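Local structure of SLT domain-containing protein (6TAB) at residues Leu79-Val84 with Val140-Phe146; Tyr131-Val135 with Ser247-Cys253; Trp207-Asp211 with Lys223-Arg227. The protein probably cleaves prey peptidoglycan as a lysozyme of altered substrate specificity, easing the exit of the predator Bdellovibrio bacteriovorus from the prey cell. All blocks are in the same frame, centred on the assembly; numbering follows the deposited sequence. Where two conformers were deposited one is given.

Contact 1: Leu79-Val84 with Val140-Phe146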
loop_
_atom_site.group_PDB
_atom_site.type_symbol
_atom_site.label_atom_id
_atom_site.label_comp_id
_atom_site.label_asym_id
_atom_site.label_seq_id
_atom_site.Cartn_x
_atom_site.Cartn_y
_atom_site.Cartn_z
ATOM N N LEU A 79 -10.147 -6.099 3.157
ATOM C CA LEU A 79 -10.622 -7.158 2.232
ATOM C C LEU A 79 -9.952 -8.517 2.476
ATOM O O LEU A 79 -10.542 -9.556 2.079
ATOM C CB LEU A 79 -10.389 -6.687 0.790
ATOM C CG LEU A 79 -11.169 -5.446 0.353
ATOM C CD1 LEU A 79 -10.669 -4.929 -0.991
ATOM C CD2 LEU A 79 -12.654 -5.731 0.272
ATOM N N TRP A 80 -8.737 -8.566 3.045
ATOM C CA TRP A 80 -8.072 -9.861 3.312
ATOM C C TRP A 80 -8.792 -10.694 4.387
ATOM O O TRP A 80 -8.585 -11.934 4.433
ATOM C CB TRP A 80 -6.568 -9.690 3.594
ATOM C CG TRP A 80 -6.196 -8.683 4.650
ATOM C CD1 TRP A 80 -6.614 -8.658 5.952
ATOM C CD2 TRP A 80 -5.269 -7.584 4.519
ATOM N NE1 TRP A 80 -6.043 -7.609 6.621
ATOM C CE2 TRP A 80 -5.241 -6.904 5.756
ATOM C CE3 TRP A 80 -4.538 -7.074 3.442
ATOM C CZ2 TRP A 80 -4.453 -5.753 5.951
ATOM C CZ3 TRP A 80 -3.733 -5.971 3.642
ATOM C CH2 TRP A 80 -3.716 -5.300 4.869
ATOM N N GLU A 81 -9.640 -10.079 5.229
ATOM C CA GLU A 81 -10.350 -10.867 6.240
ATOM C C GLU A 81 -11.416 -11.786 5.606
ATOM O O GLU A 81 -11.827 -12.753 6.235
ATOM C CB GLU A 81 -10.962 -9.982 7.342
ATOM C CG GLU A 81 -9.930 -9.172 8.114
ATOM C CD GLU A 81 -10.325 -8.546 9.439
ATOM O OE1 GLU A 81 -11.448 -8.842 9.950
ATOM O OE2 GLU A 81 -9.485 -7.739 9.962
ATOM N N ASP A 82 -11.849 -11.503 4.370
ATOM C CA ASP A 82 -12.830 -12.309 3.617
ATOM C C ASP A 82 -12.162 -13.496 2.847
ATOM O O ASP A 82 -12.842 -14.367 2.298
ATOM C CB ASP A 82 -13.581 -11.427 2.599
ATOM C CG ASP A 82 -13.936 -9.990 3.018
ATOM O OD1 ASP A 82 -13.982 -9.720 4.216
ATOM O OD2 ASP A 82 -14.219 -9.153 2.138
ATOM N N LYS A 83 -10.847 -13.408 2.595
ATOM C CA LYS A 83 -10.141 -14.204 1.544
ATOM C C LYS A 83 -9.115 -15.193 2.140
ATOM O O LYS A 83 -8.745 -16.178 1.463
ATOM C CB LYS A 83 -9.460 -13.301 0.501
ATOM C CG LYS A 83 -10.386 -12.317 -0.218
ATOM C CD LYS A 83 -11.380 -13.001 -1.146
ATOM C CE LYS A 83 -12.062 -12.063 -2.129
ATOM N NZ LYS A 83 -11.272 -11.859 -3.376
ATOM N N VAL A 84 -8.667 -14.965 3.386
ATOM C CA VAL A 84 -7.478 -15.596 3.932
ATOM C C VAL A 84 -7.692 -16.023 5.395
ATOM O O VAL A 84 -8.196 -15.251 6.215
ATOM C CB VAL A 84 -6.336 -14.560 3.832
ATOM C CG1 VAL A 84 -5.090 -14.962 4.567
ATOM C CG2 VAL A 84 -6.014 -14.205 2.390
ATOM N N VAL A 140 -3.246 -5.057 -2.409
ATOM C CA VAL A 140 -2.937 -6.517 -2.393
ATOM C C VAL A 140 -3.862 -7.271 -3.369
ATOM O O VAL A 140 -3.382 -8.163 -4.101
ATOM C CB VAL A 140 -3.009 -7.062 -0.955
ATOM C CG1 VAL A 140 -2.953 -8.596 -0.954
ATOM C CG2 VAL A 140 -1.918 -6.459 -0.050
ATOM N N ARG A 141 -5.157 -6.934 -3.375
ATOM C CA ARG A 141 -6.123 -7.618 -4.269
ATOM C C ARG A 141 -5.592 -7.600 -5.710
ATOM O O ARG A 141 -5.622 -8.639 -6.392
ATOM C CB ARG A 141 -7.510 -6.948 -4.224
ATOM C CG ARG A 141 -8.487 -7.319 -5.343
ATOM C CD ARG A 141 -8.866 -8.770 -5.484
ATOM N NE ARG A 141 -9.712 -8.944 -6.678
ATOM C CZ ARG A 141 -9.269 -9.203 -7.906
ATOM N NH1 ARG A 141 -7.964 -9.271 -8.146
ATOM N NH2 ARG A 141 -10.155 -9.405 -8.879
ATOM N N PHE A 142 -5.111 -6.435 -6.172
ATOM C CA PHE A 142 -4.715 -6.294 -7.602
ATOM C C PHE A 142 -3.248 -6.655 -7.876
ATOM O O PHE A 142 -2.931 -6.985 -9.031
ATOM C CB PHE A 142 -5.111 -4.913 -8.162
ATOM C CG PHE A 142 -6.607 -4.760 -8.296
ATOM C CD1 PHE A 142 -7.317 -5.501 -9.247
ATOM C CD2 PHE A 142 -7.331 -4.012 -7.383
ATOM C CE1 PHE A 142 -8.698 -5.402 -9.322
ATOM C CE2 PHE A 142 -8.704 -3.910 -7.466
ATOM C CZ PHE A 142 -9.390 -4.632 -8.424
ATOM N N GLU A 143 -2.353 -6.557 -6.865
ATOM C CA GLU A 143 -0.954 -6.959 -7.087
ATOM C C GLU A 143 -0.789 -8.493 -7.078
ATOM O O GLU A 143 -0.025 -9.023 -7.887
ATOM C CB GLU A 143 -0.025 -6.289 -6.063
ATOM C CG GLU A 143 0.157 -4.799 -6.254
ATOM C CD GLU A 143 0.926 -4.418 -7.503
ATOM O OE1 GLU A 143 1.527 -5.335 -8.163
ATOM O OE2 GLU A 143 1.025 -3.187 -7.796
ATOM N N SER A 144 -1.402 -9.166 -6.100
ATOM C CA SER A 144 -1.199 -10.641 -5.879
ATOM C C SER A 144 -2.481 -11.479 -5.678
ATOM O O SER A 144 -2.361 -12.682 -5.456
ATOM C CB SER A 144 -0.323 -10.845 -4.661
ATOM O OG SER A 144 -0.988 -10.409 -3.479
ATOM N N ASN A 145 -3.658 -10.860 -5.619
ATOM C CA ASN A 145 -4.890 -11.585 -5.275
ATOM C C ASN A 145 -4.672 -12.373 -3.970
ATOM O O ASN A 145 -5.183 -13.506 -3.831
ATOM C CB ASN A 145 -5.442 -12.488 -6.397
ATOM C CG ASN A 145 -6.925 -12.755 -6.227
ATOM O OD1 ASN A 145 -7.641 -12.015 -5.550
ATOM N ND2 ASN A 145 -7.401 -13.834 -6.835
ATOM N N PHE A 146 -3.963 -11.748 -3.017
ATOM C CA PHE A 146 -3.787 -12.249 -1.625
ATOM C C PHE A 146 -2.867 -13.482 -1.534
ATOM O O PHE A 146 -2.864 -14.191 -0.490
ATOM C CB PHE A 146 -5.131 -12.518 -0.923
ATOM C CG PHE A 146 -6.078 -11.334 -0.947
ATOM C CD1 PHE A 146 -5.910 -10.243 -0.099
ATOM C CD2 PHE A 146 -7.110 -11.277 -1.870
ATOM C CE1 PHE A 146 -6.767 -9.162 -0.145
ATOM C CE2 PHE A 146 -7.967 -10.179 -1.922
ATOM C CZ PHE A 146 -7.779 -9.104 -1.069
#
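V140, in the last turns of helix 125-144, meets W80: methyl CG2 of V140 reaches the rim of the indole near its plane, 4.1 Å from W80 CZ3, with the two side chains nearly at right angles. The indole has a polar end too, and its NE1 is bonded to S91 OG of helix 87-101, while W90 meets the ring edge-to-face. A tryptophan thus suits this buried place between two helices.

One residue on, R141 offers little to the loop. Its aliphatic CD lies 4.4 Å from K83 NZ, and its guanidinium stays with its own segment, with CE1 of F142 over its centre. The two cationic ends would probably disfavour each other slightly. N145 then leaves the helix with positive phi, a conformation asparagine tolerates well, and its OD1 points to K83 NZ at a distance too long for a bond.

F146, also with positive phi, touches all four contacting residues of the loop, L79, W80, K83 and V84. CG lies anti to its carbonyl carbon (chi1 -53°), a torsion that directs the ring into the loop. K83 CB sits over one face, 4.3 Å from the F146 ring centroid, as a CH-pi contact, and K83 CG follows at 3.7 Å from F146 CE2. The backbone N of R141 lies over the opposite face, toward the rim. W80 CB approaches F146 CE1 to 3.8 Å, L79 CB reaches F146 CZ at 4.0 Å, and V84 CG2 meets F146 CB at 3.8 Å. A flat, apolar ring fits this slot, which the aliphatic part of a lysine can close.

This is hydrophobic packing of an N-terminal loop against the end of the long helix whose E143-S144 pair matches the Glu-Ser signature of the lysozyme-like SLT fold.

Contact 2: Tyr131-Val135 with Ser247-Cys253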
loop_
_atom_site.group_PDB
_atom_site.type_symbol
_atom_site.label_atom_id
_atom_site.label_comp_id
_atom_site.label_asym_id
_atom_site.label_seq_id
_atom_site.Cartn_x
_atom_site.Cartn_y
_atom_site.Cartn_z
ATOM N N TYR A 131 -8.709 3.243 7.561
ATOM C CA TYR A 131 -8.672 3.647 6.150
ATOM C C TYR A 131 -7.446 3.020 5.444
ATOM O O TYR A 131 -7.545 2.386 4.383
ATOM C CB TYR A 131 -8.654 5.202 6.037
ATOM C CG TYR A 131 -8.505 5.658 4.601
ATOM C CD1 TYR A 131 -9.588 5.680 3.735
ATOM C CD2 TYR A 131 -7.275 6.039 4.081
ATOM C CE1 TYR A 131 -9.467 5.991 2.388
ATOM C CE2 TYR A 131 -7.134 6.405 2.753
ATOM C CZ TYR A 131 -8.221 6.379 1.890
ATOM O OH TYR A 131 -8.064 6.687 0.556
ATOM N N TRP A 132 -6.258 3.254 6.036
ATOM C CA TRP A 132 -5.008 2.802 5.382
ATOM C C TRP A 132 -4.922 1.273 5.321
ATOM O O TRP A 132 -4.395 0.727 4.326
ATOM C CB TRP A 132 -3.758 3.477 5.999
ATOM C CG TRP A 132 -3.597 4.864 5.438
ATOM C CD1 TRP A 132 -3.932 6.048 6.042
ATOM C CD2 TRP A 132 -3.249 5.210 4.082
ATOM N NE1 TRP A 132 -3.753 7.111 5.177
ATOM C CE2 TRP A 132 -3.316 6.624 3.962
ATOM C CE3 TRP A 132 -2.830 4.459 2.985
ATOM C CZ2 TRP A 132 -3.087 7.254 2.739
ATOM C CZ3 TRP A 132 -2.534 5.101 1.804
ATOM C CH2 TRP A 132 -2.666 6.484 1.679
ATOM N N ALA A 133 -5.388 0.568 6.364
ATOM C CA ALA A 133 -5.436 -0.931 6.261
ATOM C C ALA A 133 -6.351 -1.391 5.098
ATOM O O ALA A 133 -5.989 -2.306 4.350
ATOM C CB ALA A 133 -5.818 -1.549 7.571
ATOM N N PHE A 134 -7.499 -0.726 4.909
ATOM C CA PHE A 134 -8.387 -1.049 3.804
ATOM C C PHE A 134 -7.699 -0.779 2.452
ATOM O O PHE A 134 -7.706 -1.609 1.503
ATOM C CB PHE A 134 -9.719 -0.295 3.899
ATOM C CG PHE A 134 -10.685 -0.685 2.797
ATOM C CD1 PHE A 134 -10.636 -0.071 1.549
ATOM C CD2 PHE A 134 -11.580 -1.743 2.956
ATOM C CE1 PHE A 134 -11.459 -0.474 0.505
ATOM C CE2 PHE A 134 -12.402 -2.147 1.908
ATOM C CZ PHE A 134 -12.343 -1.530 0.679
ATOM N N VAL A 135 -7.105 0.428 2.281
ATOM C CA VAL A 135 -6.446 0.757 0.999
ATOM C C VAL A 135 -5.308 -0.241 0.691
ATOM O O VAL A 135 -5.191 -0.751 -0.441
ATOM C CB VAL A 135 -5.961 2.216 0.952
ATOM C CG1 VAL A 135 -5.092 2.483 -0.272
ATOM C CG2 VAL A 135 -7.152 3.174 0.986
ATOM N N SER A 247 -12.421 3.102 -2.186
ATOM C CA SER A 247 -11.964 4.106 -1.199
ATOM C C SER A 247 -13.027 5.197 -0.969
ATOM O O SER A 247 -13.443 5.480 0.170
ATOM C CB SER A 247 -10.649 4.715 -1.673
ATOM O OG SER A 247 -10.222 5.790 -0.840
ATOM N N GLN A 248 -13.492 5.817 -2.071
ATOM C CA GLN A 248 -14.342 7.022 -1.954
ATOM C C GLN A 248 -15.753 6.660 -1.456
ATOM O O GLN A 248 -16.463 7.563 -0.935
ATOM C CB GLN A 248 -14.310 7.838 -3.242
ATOM C CG GLN A 248 -15.127 7.216 -4.350
ATOM C CD GLN A 248 -14.862 7.740 -5.756
ATOM O OE1 GLN A 248 -14.050 8.626 -6.042
ATOM N NE2 GLN A 248 -15.530 7.129 -6.678
ATOM N N ASN A 249 -16.139 5.375 -1.530
ATOM C CA ASN A 249 -17.469 4.907 -1.063
ATOM C C ASN A 249 -17.434 4.289 0.347
ATOM O O ASN A 249 -18.502 3.848 0.837
ATOM C CB ASN A 249 -18.094 3.987 -2.113
ATOM C CG ASN A 249 -18.522 4.771 -3.349
ATOM O OD1 ASN A 249 -18.178 4.435 -4.469
ATOM N ND2 ASN A 249 -19.355 5.786 -3.158
ATOM N N LEU A 250 -16.281 4.280 1.029
ATOM C CA LEU A 250 -16.259 3.890 2.415
ATOM C C LEU A 250 -17.167 4.849 3.209
ATOM O O LEU A 250 -17.133 6.083 2.980
ATOM C CB LEU A 250 -14.817 3.911 2.944
ATOM C CG LEU A 250 -13.787 2.890 2.349
ATOM C CD1 LEU A 250 -12.442 3.210 2.922
ATOM C CD2 LEU A 250 -14.254 1.467 2.664
ATOM N N SER A 251 -17.912 4.328 4.199
ATOM C CA SER A 251 -18.865 5.147 4.969
ATOM C C SER A 251 -18.158 6.324 5.653
ATOM O O SER A 251 -18.701 7.435 5.734
ATOM C CB SER A 251 -19.706 4.295 5.933
ATOM O OG SER A 251 -18.867 3.650 6.905
ATOM N N ILE A 252 -16.945 6.080 6.133
ATOM C CA ILE A 252 -16.167 7.132 6.834
ATOM C C ILE A 252 -15.713 8.261 5.893
ATOM O O ILE A 252 -15.332 9.362 6.371
ATOM C CB ILE A 252 -14.991 6.535 7.638
ATOM C CG1 ILE A 252 -13.949 5.865 6.727
ATOM C CG2 ILE A 252 -15.533 5.626 8.747
ATOM C CD1 ILE A 252 -12.705 5.377 7.427
ATOM N N CYS A 253 -15.633 7.995 4.591
ATOM C CA CYS A 253 -15.097 8.922 3.584
ATOM C C CYS A 253 -16.203 9.770 2.934
ATOM O O CYS A 253 -15.932 10.883 2.444
ATOM C CB CYS A 253 -14.346 8.176 2.480
ATOM S SG CYS A 253 -12.726 7.563 3.012
#
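Y131 and S247 join hydroxyl to hydroxyl: Y131 OH donates to S247 OG across 2.7 Å, and the serine oxygen is bonded in turn to F116 O. The serine arrives near the plane of the phenol, at its edge. The reach of Y131 comes from its extended first torsion, CG anti to N (chi1 176°), which carries the hydroxyl out from helix 125-144, while V135 CG2 rests over one face of the ring, toward its rim.

F134 has the same trans torsion (chi1 -177°) and lays its ring beneath L250. Methyl CD2 of L250 stands almost exactly on the ring normal, 3.9 Å from the F134 centroid, in a CH-pi contact. The other branch, L250 CD1, goes between the two aromatics, 3.9 Å from Y131 CD1 and 4.0 Å from F134 CD1, so a forked leucine serves both rings. I252 adds its CD1 at 4.3 Å from Y131 CB.

C253 SG makes an oblique sulfur-aromatic contact, 3.7 Å from Y131 CE1. Hydroxyl bond and apolar packing join the C-terminal end to helix 125-144, while the C253-C117 disulfide ties it covalently just after helix 113-116, beside F116; the relay gives both buried hydroxyls a partner.

Contact 3: Trp207-Asp211 with Lys223-Arg227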
loop_
_atom_site.group_PDB
_atom_site.type_symbol
_atom_site.label_atom_id
_atom_site.label_comp_id
_atom_site.label_asym_id
_atom_site.label_seq_id
_atom_site.Cartn_x
_atom_site.Cartn_y
_atom_site.Cartn_z
ATOM N N TRP A 207 6.749 8.496 0.679
ATOM C CA TRP A 207 6.276 9.295 -0.478
ATOM C C TRP A 207 4.996 10.105 -0.214
ATOM O O TRP A 207 4.872 11.230 -0.732
ATOM C CB TRP A 207 6.146 8.453 -1.739
ATOM C CG TRP A 207 7.423 7.832 -2.207
ATOM C CD1 TRP A 207 7.647 6.498 -2.381
ATOM C CD2 TRP A 207 8.614 8.503 -2.608
ATOM N NE1 TRP A 207 8.895 6.295 -2.872
ATOM C CE2 TRP A 207 9.538 7.499 -2.990
ATOM C CE3 TRP A 207 9.012 9.839 -2.668
ATOM C CZ2 TRP A 207 10.803 7.779 -3.486
ATOM C CZ3 TRP A 207 10.283 10.115 -3.133
ATOM C CH2 TRP A 207 11.171 9.105 -3.517
ATOM N N VAL A 208 3.991 9.530 0.473
ATOM C CA VAL A 208 2.779 10.302 0.758
ATOM C C VAL A 208 3.144 11.550 1.589
ATOM O O VAL A 208 2.617 12.644 1.349
ATOM C CB VAL A 208 1.663 9.434 1.376
ATOM C CG1 VAL A 208 0.407 10.260 1.698
ATOM C CG2 VAL A 208 1.283 8.271 0.450
ATOM N N SER A 209 4.109 11.465 2.572
ATOM C CA SER A 209 4.542 12.588 3.451
ATOM C C SER A 209 5.430 13.613 2.718
ATOM O O SER A 209 5.337 14.830 2.997
ATOM C CB SER A 209 5.220 12.071 4.706
ATOM O OG SER A 209 5.675 13.137 5.526
ATOM N N ARG A 210 6.238 13.063 1.803
ATOM C CA ARG A 210 7.137 13.998 1.033
ATOM C C ARG A 210 6.297 14.784 0.012
ATOM O O ARG A 210 6.533 16.001 -0.226
ATOM C CB ARG A 210 8.267 13.236 0.314
ATOM C CG ARG A 210 9.194 14.042 -0.601
ATOM C CD ARG A 210 10.227 13.196 -1.344
ATOM N NE ARG A 210 11.220 13.980 -2.094
ATOM C CZ ARG A 210 12.444 14.284 -1.673
ATOM N NH1 ARG A 210 12.885 13.856 -0.503
ATOM N NH2 ARG A 210 13.236 15.029 -2.424
ATOM N N ASP A 211 5.338 14.106 -0.647
ATOM C CA ASP A 211 4.634 14.689 -1.803
ATOM C C ASP A 211 3.312 15.386 -1.379
ATOM O O ASP A 211 2.722 16.144 -2.185
ATOM C CB ASP A 211 4.387 13.608 -2.864
ATOM C CG ASP A 211 5.635 13.070 -3.561
ATOM O OD1 ASP A 211 6.696 13.809 -3.561
ATOM O OD2 ASP A 211 5.553 11.930 -4.120
ATOM N N LYS A 223 3.403 10.741 -8.161
ATOM C CA LYS A 223 3.514 11.196 -6.774
ATOM C C LYS A 223 2.916 10.171 -5.792
ATOM O O LYS A 223 2.099 9.282 -6.163
ATOM C CB LYS A 223 2.792 12.538 -6.608
ATOM C CG LYS A 223 3.363 13.677 -7.441
ATOM C CD LYS A 223 4.799 14.085 -7.120
ATOM C CE LYS A 223 5.299 15.220 -7.996
ATOM N NZ LYS A 223 6.728 15.508 -7.743
ATOM N N GLY A 224 3.300 10.291 -4.506
ATOM C CA GLY A 224 2.754 9.428 -3.454
ATOM C C GLY A 224 3.000 7.954 -3.746
ATOM O O GLY A 224 4.084 7.537 -4.206
ATOM N N GLY A 225 2.006 7.103 -3.436
ATOM C CA GLY A 225 2.147 5.644 -3.667
ATOM C C GLY A 225 2.330 5.306 -5.144
ATOM O O GLY A 225 2.864 4.211 -5.461
ATOM N N ALA A 226 1.875 6.197 -6.057
ATOM C CA ALA A 226 2.075 5.951 -7.512
ATOM C C ALA A 226 3.566 6.012 -7.890
ATOM O O ALA A 226 3.935 5.577 -8.974
ATOM C CB ALA A 226 1.248 6.916 -8.333
ATOM N N ARG A 227 4.441 6.568 -7.019
ATOM C CA ARG A 227 5.914 6.471 -7.284
ATOM C C ARG A 227 6.354 4.993 -7.401
ATOM O O ARG A 227 7.256 4.677 -8.203
ATOM C CB ARG A 227 6.709 7.151 -6.154
ATOM C CG ARG A 227 6.563 8.668 -6.054
ATOM C CD ARG A 227 7.871 9.361 -5.921
ATOM N NE ARG A 227 7.739 10.787 -5.696
ATOM C CZ ARG A 227 8.773 11.609 -5.858
ATOM N NH1 ARG A 227 9.878 11.195 -6.501
ATOM N NH2 ARG A 227 8.673 12.854 -5.419
HETATM O O HOH W 1 6.743 16.303 -4.831
#
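D211 and R227 form a salt bridge in which the arginine grips side-on, using NE and NH2, one to each carboxylate oxygen. R227 NE reaches D211 OD2 at 2.9 Å and R227 NH2 reaches D211 OD1 at 2.9 Å; both oxygens use syn lone pairs, and the two flat groups lie nearly coplanar, 10° apart.

Among the hydrogen bonds, G224 N donates to D211 OD2 at 2.8 Å, through the anti lone pair left over by the arginine. Two donors therefore hold OD2, and a water links OD1 to K223 NZ, which is itself too far for a direct bridge. The charged R227, with K223 nearby through the water, would be expected to favour an ionised D211.

Packing is led by W207. R227 CD lies over its six-membered ring, 3.5 Å from the centroid, as a CH-pi contact, and the guanidinium continues over the same indole, 14° from parallel. Arginine suits the place because one side chain can cover a ring and bind a carboxylate edge-on. W207 NE1 is bonded to Y180 OH. G224, whose positive phi of 58° favours glycine, comes close to the helix backbone, its CA 4.1 Å from V208 N, and G224 O lies 3.3 Å from W207 CB.

A bidentate Asp-Arg pair thus ties the last turn of helix 193-211 to the loop that follows the small hairpin of strands 217-218 and 221-222, within the SLT domain.

Contacts 1 and 2 share helix 125-144, their centres 16 Å apart, and touch where L79 and W80 pack against F134 and A133. Along the chain their segments alternate: the loop 79-84 comes first, then 131-135 and 140-146 on the helix, and finally 247-253. The long helix therefore receives both the N-terminal loop and the C-terminal end. Contact 3 is nested between the segments of contact 2; its centre is about 18 Å from that of contact 2 and 23 Å from that of contact 1, on the opposite side of the chain's centre from contact 1. It closes a local hairpin excursion, whereas the other two join distant parts of the lysozyme-like fold.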